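Local coordinates for protein probable glutathione S-transferase (Bordetella bronchiseptica RB50, PDB 3H1N) that probably acts as a glutathione S-transferase, conjugating glutathione to electrophilic compounds, at residues 98-103 with 178-183; 109-114 with 182-187; 172-177 with 217-222. All blocks are in the same frame, centred on the assembly; numbering follows the deposited sequence.

Contact 1. Residues 98-103 with 178-183; sequences HGLAPP and MGRWSY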
loop_
_atom_site.group_PDB
_atom_site.type_symbol
_atom_site.label_atom_id
_atom_site.label_comp_id
_atom_site.label_asym_id
_atom_site.label_seq_id
_atom_site.Cartn_x
_atom_site.Cartn_y
_atom_site.Cartn_z
ATOM N N HIS B 98 15.310 11.649 8.421
ATOM C CA HIS B 98 15.456 11.829 9.870
ATOM C C HIS B 98 15.938 10.590 10.618
ATOM O O HIS B 98 15.921 10.560 11.851
ATOM C CB HIS B 98 14.151 12.351 10.484
ATOM C CG HIS B 98 13.737 13.685 9.945
ATOM N ND1 HIS B 98 14.152 14.873 10.505
ATOM C CD2 HIS B 98 12.975 14.019 8.876
ATOM C CE1 HIS B 98 13.656 15.884 9.811
ATOM N NE2 HIS B 98 12.940 15.393 8.817
ATOM N N GLY B 99 16.379 9.571 9.885
ATOM C CA GLY B 99 16.960 8.386 10.525
ATOM C C GLY B 99 15.961 7.538 11.308
ATOM O O GLY B 99 16.328 6.899 12.294
ATOM N N LEU B 100 14.701 7.526 10.871
ATOM C CA LEU B 100 13.676 6.676 11.514
ATOM C C LEU B 100 13.627 5.282 10.889
ATOM O O LEU B 100 12.704 4.494 11.142
ATOM C CB LEU B 100 12.292 7.343 11.453
ATOM C CG LEU B 100 12.224 8.809 11.900
ATOM C CD1 LEU B 100 10.784 9.263 11.980
ATOM C CD2 LEU B 100 12.947 9.015 13.239
ATOM N N ALA B 101 14.603 5.002 10.032
ATOM C CA ALA B 101 14.756 3.699 9.405
ATOM C C ALA B 101 16.256 3.445 9.216
ATOM O O ALA B 101 17.054 4.387 9.316
ATOM C CB ALA B 101 14.026 3.667 8.071
ATOM N N PRO B 102 16.646 2.181 8.931
ATOM C CA PRO B 102 18.063 1.836 8.817
ATOM C C PRO B 102 18.783 2.688 7.763
ATOM O O PRO B 102 18.131 3.214 6.858
ATOM C CB PRO B 102 18.030 0.354 8.418
ATOM C CG PRO B 102 16.730 -0.153 8.945
ATOM C CD PRO B 102 15.780 0.996 8.779
ATOM N N PRO B 103 20.117 2.854 7.901
ATOM C CA PRO B 103 20.862 3.683 6.954
ATOM C C PRO B 103 21.126 2.972 5.624
ATOM O O PRO B 103 21.453 3.618 4.633
ATOM C CB PRO B 103 22.177 3.975 7.695
ATOM C CG PRO B 103 22.324 2.884 8.699
ATOM C CD PRO B 103 20.935 2.444 9.062
HETATM N N MSE B 178 18.967 -2.433 13.097
HETATM C CA MSE B 178 19.569 -1.093 13.187
HETATM C C MSE B 178 20.029 -0.691 14.595
HETATM O O MSE B 178 20.889 0.184 14.736
HETATM C CB MSE B 178 18.651 -0.016 12.557
HETATM C CG MSE B 178 17.473 0.447 13.409
HETATM SE SE MSE B 178 16.339 1.824 12.563
HETATM C CE MSE B 178 17.727 3.184 12.517
ATOM N N GLY B 179 19.477 -1.335 15.621
ATOM C CA GLY B 179 19.856 -1.059 17.001
ATOM C C GLY B 179 18.965 -0.083 17.750
ATOM O O GLY B 179 19.330 0.382 18.834
ATOM N N ARG B 180 17.797 0.215 17.176
ATOM C CA ARG B 180 16.780 1.105 17.774
ATOM C C ARG B 180 15.429 0.908 17.082
ATOM O O ARG B 180 15.353 0.214 16.065
ATOM C CB ARG B 180 17.200 2.577 17.676
ATOM C CG ARG B 180 17.609 3.045 16.282
ATOM C CD ARG B 180 17.502 4.559 16.157
ATOM N NE ARG B 180 16.111 4.981 15.970
ATOM C CZ ARG B 180 15.699 6.246 15.902
ATOM N NH1 ARG B 180 14.413 6.515 15.726
ATOM N NH2 ARG B 180 16.563 7.250 16.017
ATOM N N TRP B 181 14.370 1.520 17.617
ATOM C CA TRP B 181 13.065 1.503 16.933
ATOM C C TRP B 181 13.142 2.195 15.576
ATOM O O TRP B 181 13.926 3.128 15.394
ATOM C CB TRP B 181 11.924 2.111 17.777
ATOM C CG TRP B 181 12.086 3.581 18.179
ATOM C CD1 TRP B 181 12.567 4.050 19.371
ATOM C CD2 TRP B 181 11.743 4.743 17.401
ATOM N NE1 TRP B 181 12.553 5.430 19.380
ATOM C CE2 TRP B 181 12.055 5.880 18.186
ATOM C CE3 TRP B 181 11.210 4.934 16.117
ATOM C CZ2 TRP B 181 11.855 7.197 17.725
ATOM C CZ3 TRP B 181 11.007 6.241 15.660
ATOM C CH2 TRP B 181 11.329 7.354 16.460
ATOM N N SER B 182 12.337 1.695 14.640
ATOM C CA SER B 182 12.114 2.313 13.336
ATOM C C SER B 182 10.647 2.738 13.276
ATOM O O SER B 182 9.862 2.390 14.165
ATOM C CB SER B 182 12.399 1.312 12.214
ATOM O OG SER B 182 11.352 0.349 12.140
ATOM N N TYR B 183 10.247 3.469 12.230
ATOM C CA TYR B 183 8.843 3.869 12.160
ATOM C C TYR B 183 7.871 2.685 12.029
ATOM O O TYR B 183 6.729 2.781 12.473
ATOM C CB TYR B 183 8.604 4.916 11.085
ATOM C CG TYR B 183 8.862 4.476 9.669
ATOM C CD1 TYR B 183 7.938 3.688 8.981
ATOM C CD2 TYR B 183 9.994 4.916 8.983
ATOM C CE1 TYR B 183 8.157 3.314 7.648
ATOM C CE2 TYR B 183 10.217 4.555 7.651
ATOM C CZ TYR B 183 9.300 3.748 6.993
ATOM O OH TYR B 183 9.503 3.395 5.661
#
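L100 to P102 runs past M178 to Y183, both without regular structure, and the CA atoms of A101 and S182 come within 4.9 Å. Residues 98-103 lie in the linker between helices 87-97 and 105-127, which in the glutathione S-transferase fold joins the thioredoxin-like domain to the helical one. One backbone hydrogen bond crosses: Y183 N gives to L100 O at 2.9 Å and 145°. It satisfies an N-H in the first turn of helix 183-198. S182 CA makes a bent CA-H...O contact with this oxygen. The side chain of L100 enters between the two domains. Its CD2 branch lies 4.0 Å from W181 CH2 and also meets R180. The W181 indole N-H bonds to E225. A101 CB packs against Y183 CE2. G99 O sits over one face of the R180 guanidinium, 3.7 Å from CZ. R180 NE gives a straight bond in the guanidinium plane to W181 O at 2.9 Å, which holds that flat group. M178 is a selenomethionine, and its chain crosses the P102 ring at about a right angle. A bend at its last torsion (chi3 -65°) brings M178 CE to 3.5 Å from A101 O, with SE 3.7 Å from P102 N.

Contact 2. Residues 109-114 with 182-187; sequences LWVNQL and SYADLS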
loop_
_atom_site.group_PDB
_atom_site.type_symbol
_atom_site.label_atom_id
_atom_site.label_comp_id
_atom_site.label_asym_id
_atom_site.label_seq_id
_atom_site.Cartn_x
_atom_site.Cartn_y
_atom_site.Cartn_z
ATOM N N LEU B 109 14.333 -0.970 2.554
ATOM C CA LEU B 109 13.362 -1.769 1.813
ATOM C C LEU B 109 12.565 -2.691 2.738
ATOM O O LEU B 109 11.364 -2.884 2.531
ATOM C CB LEU B 109 14.050 -2.575 0.714
ATOM C CG LEU B 109 14.648 -1.739 -0.425
ATOM C CD1 LEU B 109 15.562 -2.564 -1.315
ATOM C CD2 LEU B 109 13.545 -1.045 -1.234
ATOM N N TRP B 110 13.243 -3.257 3.741
ATOM C CA TRP B 110 12.609 -4.131 4.732
ATOM C C TRP B 110 11.586 -3.362 5.560
ATOM O O TRP B 110 10.451 -3.816 5.725
ATOM C CB TRP B 110 13.674 -4.809 5.616
ATOM C CG TRP B 110 13.194 -5.612 6.815
ATOM C CD1 TRP B 110 13.618 -5.465 8.115
ATOM C CD2 TRP B 110 12.237 -6.686 6.825
ATOM N NE1 TRP B 110 12.982 -6.384 8.931
ATOM C CE2 TRP B 110 12.136 -7.146 8.164
ATOM C CE3 TRP B 110 11.455 -7.305 5.832
ATOM C CZ2 TRP B 110 11.271 -8.190 8.540
ATOM C CZ3 TRP B 110 10.602 -8.350 6.199
ATOM C CH2 TRP B 110 10.514 -8.780 7.547
ATOM N N VAL B 111 11.977 -2.191 6.060
ATOM C CA VAL B 111 11.053 -1.343 6.804
ATOM C C VAL B 111 9.853 -0.907 5.941
ATOM O O VAL B 111 8.714 -0.899 6.421
ATOM C CB VAL B 111 11.784 -0.145 7.494
ATOM C CG1 VAL B 111 10.788 0.850 8.111
ATOM C CG2 VAL B 111 12.696 -0.680 8.585
ATOM N N ASN B 112 10.119 -0.557 4.685
ATOM C CA ASN B 112 9.065 -0.145 3.766
ATOM C C ASN B 112 8.042 -1.273 3.542
ATOM O O ASN B 112 6.831 -1.032 3.633
ATOM C CB ASN B 112 9.649 0.341 2.425
ATOM C CG ASN B 112 8.601 0.994 1.524
ATOM O OD1 ASN B 112 7.811 1.821 1.974
ATOM N ND2 ASN B 112 8.611 0.635 0.231
ATOM N N GLN B 113 8.512 -2.498 3.317
ATOM C CA GLN B 113 7.557 -3.586 3.129
ATOM C C GLN B 113 6.802 -3.941 4.401
ATOM O O GLN B 113 5.625 -4.270 4.337
ATOM C CB GLN B 113 8.162 -4.822 2.457
ATOM C CG GLN B 113 9.039 -5.705 3.300
ATOM C CD GLN B 113 9.481 -6.940 2.522
ATOM O OE1 GLN B 113 10.198 -6.828 1.541
ATOM N NE2 GLN B 113 9.041 -8.115 2.955
ATOM N N LEU B 114 7.469 -3.859 5.548
ATOM C CA LEU B 114 6.782 -4.049 6.823
ATOM C C LEU B 114 5.663 -3.019 6.983
ATOM O O LEU B 114 4.536 -3.369 7.354
ATOM C CB LEU B 114 7.760 -3.951 7.987
ATOM C CG LEU B 114 8.658 -5.168 8.273
ATOM C CD1 LEU B 114 9.774 -4.791 9.260
ATOM C CD2 LEU B 114 7.839 -6.380 8.792
ATOM N N SER B 182 12.337 1.695 14.640
ATOM C CA SER B 182 12.114 2.313 13.336
ATOM C C SER B 182 10.647 2.738 13.276
ATOM O O SER B 182 9.862 2.390 14.165
ATOM C CB SER B 182 12.399 1.312 12.214
ATOM O OG SER B 182 11.352 0.349 12.140
ATOM N N TYR B 183 10.247 3.469 12.230
ATOM C CA TYR B 183 8.843 3.869 12.160
ATOM C C TYR B 183 7.871 2.685 12.029
ATOM O O TYR B 183 6.729 2.781 12.473
ATOM C CB TYR B 183 8.604 4.916 11.085
ATOM C CG TYR B 183 8.862 4.476 9.669
ATOM C CD1 TYR B 183 7.938 3.688 8.981
ATOM C CD2 TYR B 183 9.994 4.916 8.983
ATOM C CE1 TYR B 183 8.157 3.314 7.648
ATOM C CE2 TYR B 183 10.217 4.555 7.651
ATOM C CZ TYR B 183 9.300 3.748 6.993
ATOM O OH TYR B 183 9.503 3.395 5.661
ATOM N N ALA B 184 8.331 1.578 11.433
ATOM C CA ALA B 184 7.523 0.361 11.341
ATOM C C ALA B 184 7.234 -0.249 12.732
ATOM O O ALA B 184 6.152 -0.812 12.956
ATOM C CB ALA B 184 8.186 -0.655 10.430
ATOM N N ASP B 185 8.185 -0.124 13.654
ATOM C CA ASP B 185 7.945 -0.544 15.041
ATOM C C ASP B 185 6.828 0.271 15.696
ATOM O O ASP B 185 5.981 -0.292 16.415
ATOM C CB ASP B 185 9.222 -0.482 15.893
ATOM C CG ASP B 185 10.322 -1.369 15.359
ATOM O OD1 ASP B 185 10.274 -2.594 15.585
ATOM O OD2 ASP B 185 11.255 -0.834 14.725
ATOM N N LEU B 186 6.823 1.591 15.460
ATOM C CA LEU B 186 5.750 2.447 15.999
ATOM C C LEU B 186 4.401 2.103 15.378
ATOM O O LEU B 186 3.382 2.029 16.065
ATOM C CB LEU B 186 6.055 3.928 15.776
ATOM C CG LEU B 186 7.387 4.478 16.273
ATOM C CD1 LEU B 186 7.411 5.984 16.025
ATOM C CD2 LEU B 186 7.627 4.162 17.770
ATOM N N SER B 187 4.406 1.879 14.074
ATOM C CA SER B 187 3.198 1.498 13.359
ATOM C C SER B 187 2.655 0.161 13.866
ATOM O O SER B 187 1.435 -0.026 13.967
ATOM C CB SER B 187 3.503 1.420 11.862
ATOM O OG SER B 187 3.839 2.716 11.367
HETATM O O HOH W 1 7.246 3.071 4.458
#
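V111 points its CG1 methyl onto one face of the Y183 ring. CG1 is 3.7 Å from the ring centroid and 21° off the normal, a CH-pi contact. It sits toward the hydroxyl side of the ring, 3.4 Å from Y183 CZ. With CG1 anti to the backbone N (chi1 172°), this branch also reaches A184 CB, at 3.8 Å. The other branch, CG2, lies against the S182 side chain. One turn further along, L114 CB meets A184 CB at 4.1 Å. No direct hydrogen bond joins the two segments. A water does so instead: it accepts from Y183 OH at 2.6 Å and donates to N112 OD1 at 2.8 Å. The amide of N112 is thus shared, since its ND2 bonds to N89 of the second subunit. The two helices run nearly parallel, 19° apart, in the helical domain of the glutathione S-transferase fold. Helix 105-127 also faces the second subunit, and helix 183-198 is packed against its inner side. S182 and D185 form a capping box at the start of helix 183-198, a feature well known in this family. S182 N and S182 OG both give to D185 OD2, the N-H at 2.8 Å on the anti side and the hydroxyl from above the carboxylate plane. The return bond from A184 N to S182 OG is weak. The other carboxylate oxygen, D185 OD1, accepts from L175 N in the preceding loop. At the end of the segment, S187 OG gives to Y183 O at 3.1 Å. S187 N reaches that oxygen from the opposite face of the carbonyl plane, while Q115 NE2 bonds to S187 OG.

Contact 3. Residues 172-177 with 217-222; sequences GGWLTD and HARVAE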
loop_
_atom_site.group_PDB
_atom_site.type_symbol
_atom_site.label_atom_id
_atom_site.label_comp_id
_atom_site.label_asym_id
_atom_site.label_seq_id
_atom_site.Cartn_x
_atom_site.Cartn_y
_atom_site.Cartn_z
ATOM N N GLY B 172 17.677 -8.096 19.645
ATOM C CA GLY B 172 17.550 -6.650 19.787
ATOM C C GLY B 172 16.172 -6.116 20.124
ATOM O O GLY B 172 16.041 -4.939 20.477
ATOM N N GLY B 173 15.149 -6.962 19.979
ATOM C CA GLY B 173 13.791 -6.614 20.374
ATOM C C GLY B 173 13.061 -5.618 19.476
ATOM O O GLY B 173 12.077 -5.006 19.913
ATOM N N TRP B 174 13.527 -5.464 18.233
ATOM C CA TRP B 174 12.872 -4.608 17.241
ATOM C C TRP B 174 12.692 -5.341 15.901
ATOM O O TRP B 174 13.154 -6.472 15.721
ATOM C CB TRP B 174 13.660 -3.312 17.005
ATOM C CG TRP B 174 13.854 -2.423 18.206
ATOM C CD1 TRP B 174 15.035 -2.138 18.831
ATOM C CD2 TRP B 174 12.839 -1.697 18.918
ATOM N NE1 TRP B 174 14.821 -1.277 19.892
ATOM C CE2 TRP B 174 13.481 -0.998 19.969
ATOM C CE3 TRP B 174 11.448 -1.576 18.777
ATOM C CZ2 TRP B 174 12.781 -0.180 20.866
ATOM C CZ3 TRP B 174 10.747 -0.767 19.678
ATOM C CH2 TRP B 174 11.418 -0.082 20.710
ATOM N N LEU B 175 12.032 -4.675 14.960
ATOM C CA LEU B 175 11.783 -5.244 13.639
ATOM C C LEU B 175 13.029 -5.271 12.749
ATOM O O LEU B 175 13.085 -6.026 11.767
ATOM C CB LEU B 175 10.657 -4.477 12.938
ATOM C CG LEU B 175 9.229 -4.754 13.438
ATOM C CD1 LEU B 175 8.267 -3.673 12.904
ATOM C CD2 LEU B 175 8.749 -6.141 13.040
ATOM N N THR B 176 14.008 -4.430 13.074
ATOM C CA THR B 176 15.226 -4.298 12.254
ATOM C C THR B 176 16.487 -4.585 13.064
ATOM O O THR B 176 16.432 -4.762 14.287
ATOM C CB THR B 176 15.347 -2.883 11.619
ATOM O OG1 THR B 176 15.789 -1.941 12.607
ATOM C CG2 THR B 176 14.011 -2.438 11.062
ATOM N N ASP B 177 17.628 -4.616 12.381
ATOM C CA ASP B 177 18.908 -4.866 13.046
ATOM C C ASP B 177 19.654 -3.556 13.317
ATOM O O ASP B 177 20.810 -3.571 13.737
ATOM C CB ASP B 177 19.763 -5.831 12.207
ATOM C CG ASP B 177 18.995 -7.085 11.791
ATOM O OD1 ASP B 177 18.702 -7.940 12.665
ATOM O OD2 ASP B 177 18.672 -7.212 10.584
ATOM N N HIS B 217 4.957 -4.299 21.424
ATOM C CA HIS B 217 3.855 -3.393 21.706
ATOM C C HIS B 217 4.074 -2.661 23.035
ATOM O O HIS B 217 3.953 -1.427 23.100
ATOM C CB HIS B 217 2.529 -4.168 21.708
ATOM C CG HIS B 217 1.365 -3.370 22.195
ATOM N ND1 HIS B 217 0.872 -3.484 23.479
ATOM C CD2 HIS B 217 0.621 -2.419 21.588
ATOM C CE1 HIS B 217 -0.143 -2.652 23.631
ATOM N NE2 HIS B 217 -0.311 -1.991 22.500
ATOM N N ALA B 218 4.422 -3.423 24.068
ATOM C CA ALA B 218 4.666 -2.867 25.397
ATOM C C ALA B 218 5.897 -1.958 25.412
ATOM O O ALA B 218 5.923 -0.963 26.127
ATOM C CB ALA B 218 4.810 -3.971 26.421
ATOM N N ARG B 219 6.910 -2.316 24.625
ATOM C CA ARG B 219 8.160 -1.573 24.582
ATOM C C ARG B 219 7.918 -0.167 24.011
ATOM O O ARG B 219 8.377 0.831 24.569
ATOM C CB ARG B 219 9.190 -2.340 23.744
ATOM C CG ARG B 219 10.623 -1.902 23.970
ATOM C CD ARG B 219 11.641 -2.721 23.160
ATOM N NE ARG B 219 12.999 -2.241 23.439
ATOM C CZ ARG B 219 14.101 -2.652 22.816
ATOM N NH1 ARG B 219 14.024 -3.558 21.848
ATOM N NH2 ARG B 219 15.282 -2.133 23.142
ATOM N N VAL B 220 7.183 -0.097 22.903
ATOM C CA VAL B 220 6.862 1.186 22.286
ATOM C C VAL B 220 5.995 2.045 23.191
ATOM O O VAL B 220 6.202 3.256 23.296
ATOM C CB VAL B 220 6.146 1.008 20.939
ATOM C CG1 VAL B 220 5.732 2.384 20.363
ATOM C CG2 VAL B 220 7.045 0.278 19.967
ATOM N N ALA B 221 5.011 1.411 23.824
ATOM C CA ALA B 221 4.124 2.087 24.752
ATOM C C ALA B 221 4.901 2.795 25.862
ATOM O O ALA B 221 4.460 3.835 26.344
ATOM C CB ALA B 221 3.137 1.104 25.350
ATOM N N GLU B 222 6.059 2.238 26.233
ATOM C CA GLU B 222 6.913 2.767 27.310
ATOM C C GLU B 222 8.046 3.717 26.883
ATOM O O GLU B 222 8.773 4.218 27.722
ATOM C CB GLU B 222 7.537 1.612 28.112
ATOM C CG GLU B 222 6.543 0.615 28.681
ATOM C CD GLU B 222 5.682 1.213 29.773
ATOM O OE1 GLU B 222 6.241 1.887 30.669
ATOM O OE2 GLU B 222 4.445 1.017 29.731
#
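R219 reaches from helix 211-221 over the indole of W174, on the loop before helix 183-198. Both elements belong to the helical C-terminal domain of the glutathione S-transferase fold. The guanidinium lies flat on the ring in a cation-pi stack, with centres 3.8 Å apart and planes at 16°. The aliphatic part takes part too: R219 CD sits over the six-membered ring, a CH-pi contact. CG lies anti to the backbone N (chi1 -162°) and the chain stays extended, which carries the charged end across the ring to the glycines. There R219 NH1 makes two bonds. It gives to G172 O at 2.8 Å and 161°, in the carbonyl plane and on a lone pair. It also gives weakly to G173 O at 3.1 Å. Both carbonyls lie at the edge of the guanidinium, so its plane stays set for the stack. R219 NH1 is also 3.1 Å from W174 NE1, but both are donors and they meet face over face, with no hydrogen bond. The positive phi of both glycines helps turn the chain here. L175, next in the loop, is tied to helix 105-127: its O accepts from W110 NE1. R219 is exposed, whereas W174 is buried beneath it, with D185 of helix 183-198 also against its side chain. At the ring edge, near its plane, V220 CG2 touches W174 CZ3 at 3.9 Å.

In the fold
All three contacts gather round the start of helix 183-198. Contacts 1 and 2 share S182 and Y183 and are buried; contact 3 is partly exposed. Contact 1 joins two loops where the domains meet, by a backbone bond and mixed packing. Contact 2 is helix against helix, apolar with one bridging water, and borders the second subunit. Contact 3 relies on a charged stack at the surface. They also touch one another. W181, just before the capping box, packs on L186, as in a hydrophobic staple. W174 lies against the R180-W181 backbone, and loop 172-177 is also tied to both helices of contact 2.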